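Local atomic coordinates of molybdate-binding protein MolA (Haemophilus influenzae, PDB entry 3PSH), a protein that binds molybdate and tungstate in the periplasm and serves the MolBCA ABC transporter in low-affinity molybdate import. Residues A[194-199]-A[241-246]. Residues are numbered along the deposited sequence; the frame is centred on the assembly and turned at random.
With MOO (molybdate ion), chain B.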
loop_
_atom_site.group_PDB
_atom_site.type_symbol
_atom_site.label_atom_id
_atom_site.label_comp_id
_atom_site.label_asym_id
_atom_site.label_seq_id
_atom_site.Cartn_x
_atom_site.Cartn_y
_atom_site.Cartn_z
ATOM N N GLY A 194 14.900 1.234 -8.454
ATOM C CA GLY A 194 14.157 1.920 -7.348
ATOM C C GLY A 194 14.062 0.922 -6.163
ATOM O O GLY A 194 13.919 -0.298 -6.361
ATOM N N THR A 195 14.142 1.438 -4.941
ATOM C CA THR A 195 13.839 0.541 -3.763
ATOM C C THR A 195 13.219 1.366 -2.690
ATOM O O THR A 195 13.118 2.639 -2.832
ATOM C CB THR A 195 15.101 -0.226 -3.282
ATOM O OG1 THR A 195 14.673 -1.261 -2.397
ATOM C CG2 THR A 195 16.000 0.672 -2.401
ATOM N N TYR A 196 12.827 0.735 -1.602
ATOM C CA TYR A 196 12.334 1.506 -0.420
ATOM C C TYR A 196 13.273 1.343 0.709
ATOM O O TYR A 196 13.714 0.214 1.089
ATOM C CB TYR A 196 10.988 0.973 0.089
ATOM C CG TYR A 196 9.882 1.042 -0.949
ATOM C CD1 TYR A 196 8.808 1.990 -0.881
ATOM C CD2 TYR A 196 9.805 0.093 -2.024
ATOM C CE1 TYR A 196 7.698 1.948 -1.853
ATOM C CE2 TYR A 196 8.790 0.142 -2.982
ATOM C CZ TYR A 196 7.737 1.078 -2.958
ATOM O OH TYR A 196 6.710 1.010 -3.853
ATOM N N GLY A 197 13.568 2.443 1.343
ATOM C CA GLY A 197 14.390 2.396 2.460
ATOM C C GLY A 197 13.574 2.615 3.762
ATOM O O GLY A 197 12.425 2.177 3.874
ATOM N N SER A 198 14.097 3.384 4.732
ATOM C CA SER A 198 13.422 3.626 6.005
ATOM C C SER A 198 12.100 4.458 5.847
ATOM O O SER A 198 11.910 5.141 4.797
ATOM C CB SER A 198 14.341 4.333 7.065
ATOM O OG SER A 198 14.665 5.641 6.500
ATOM N N GLY A 199 11.260 4.379 6.878
ATOM C CA GLY A 199 9.988 5.138 6.993
ATOM C C GLY A 199 8.902 4.596 6.111
ATOM O O GLY A 199 7.932 5.335 5.739
ATOM N N GLN A 241 7.315 -6.525 -6.548
ATOM C CA GLN A 241 5.875 -6.258 -6.386
ATOM C C GLN A 241 5.111 -6.804 -7.561
ATOM O O GLN A 241 5.595 -6.589 -8.702
ATOM C CB GLN A 241 5.685 -4.724 -6.319
ATOM C CG GLN A 241 6.303 -4.133 -5.000
ATOM C CD GLN A 241 6.252 -2.598 -4.864
ATOM O OE1 GLN A 241 5.936 -1.850 -5.857
ATOM N NE2 GLN A 241 6.522 -2.117 -3.643
ATOM N N ASP A 242 3.928 -7.384 -7.301
ATOM C CA ASP A 242 3.089 -7.997 -8.340
ATOM C C ASP A 242 2.727 -7.026 -9.470
ATOM O O ASP A 242 2.631 -7.447 -10.669
ATOM C CB ASP A 242 1.789 -8.539 -7.757
ATOM C CG ASP A 242 0.991 -9.351 -8.767
ATOM O OD1 ASP A 242 1.578 -10.328 -9.338
ATOM O OD2 ASP A 242 -0.206 -9.062 -8.950
ATOM N N ARG A 243 2.614 -5.731 -9.125
ATOM C CA ARG A 243 2.273 -4.741 -10.218
ATOM C C ARG A 243 3.399 -4.463 -11.208
ATOM O O ARG A 243 3.144 -3.804 -12.223
ATOM C CB ARG A 243 1.824 -3.412 -9.641
ATOM C CG ARG A 243 2.876 -2.808 -8.646
ATOM C CD ARG A 243 2.296 -1.486 -7.944
ATOM N NE ARG A 243 3.348 -1.057 -6.981
ATOM C CZ ARG A 243 3.199 -0.011 -6.115
ATOM N NH1 ARG A 243 2.056 0.725 -6.225
ATOM N NH2 ARG A 243 4.154 0.364 -5.255
ATOM N N TYR A 244 4.634 -4.918 -10.882
ATOM C CA TYR A 244 5.794 -4.749 -11.743
ATOM C C TYR A 244 6.464 -6.074 -12.126
ATOM O O TYR A 244 7.640 -6.264 -11.929
ATOM C CB TYR A 244 6.770 -3.832 -11.065
ATOM C CG TYR A 244 6.220 -2.431 -10.777
ATOM C CD1 TYR A 244 5.505 -1.710 -11.763
ATOM C CD2 TYR A 244 6.360 -1.817 -9.507
ATOM C CE1 TYR A 244 4.995 -0.420 -11.489
ATOM C CE2 TYR A 244 5.913 -0.436 -9.275
ATOM C CZ TYR A 244 5.201 0.194 -10.259
ATOM O OH TYR A 244 4.689 1.491 -10.088
ATOM N N PRO A 245 5.711 -6.964 -12.748
ATOM C CA PRO A 245 6.219 -8.292 -12.966
ATOM C C PRO A 245 7.418 -8.332 -13.915
ATOM O O PRO A 245 8.253 -9.260 -13.782
ATOM C CB PRO A 245 5.035 -8.976 -13.650
ATOM C CG PRO A 245 4.288 -7.870 -14.360
ATOM C CD PRO A 245 4.384 -6.741 -13.353
ATOM N N ASP A 246 7.549 -7.345 -14.832
ATOM C CA ASP A 246 8.715 -7.312 -15.764
ATOM C C ASP A 246 10.048 -7.224 -15.014
ATOM O O ASP A 246 11.157 -7.536 -15.584
ATOM C CB ASP A 246 8.607 -6.119 -16.734
ATOM C CG ASP A 246 7.425 -6.217 -17.726
ATOM O OD1 ASP A 246 6.738 -7.285 -17.803
ATOM O OD2 ASP A 246 7.233 -5.200 -18.456
HETATM MO MO MOO B . 3.315 2.951 -2.628
HETATM O O1 MOO B . 4.667 1.937 -2.689
HETATM O O2 MOO B . 3.772 4.607 -2.506
HETATM O O3 MOO B . 2.379 2.574 -1.258
HETATM O O4 MOO B . 2.342 2.531 -3.956
#
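In the molybdate pocket of this periplasmic binding protein, Tyr-196 and Arg-243 meet at the oxyanion, and Gln-241 bonds to both side chains. The Tyr-196 hydroxyl gives a short hydrogen bond from OH to molybdate O1 (2.5 Å) and accepts another from Gln-241 NE2 (3.1 Å), nearly in the amide plane, consistent with the hydroxyl proton being turned to the anion. Ring and guanidinium lie almost coplanar, 10° apart, and meet edge to edge. Arginine suits the site because its flat, positive group, carried to the ligand on an extended chain, offers several N-H bonds at once: NH1 reaches molybdate O4 at 2.9 Å, while NH2 is shared between O1 and O4. Its other edge is held by Gln-241, whose OE1 accepts from both NE and NH2 of Arg-243 (2.9 Å each), the two donors lying above the carbonyl plane on one face. A glutamine is apt here, donating to the phenol with one end of its amide and accepting from the arginine with the other. Tyr-196 ends strand 194-196, paired antiparallel with strand 222-224; Gln-241 and Arg-243 follow strand 237-240 of a four-stranded parallel sheet, and Gln-51 O of helix 48-52 also accepts from Arg-243 NH1.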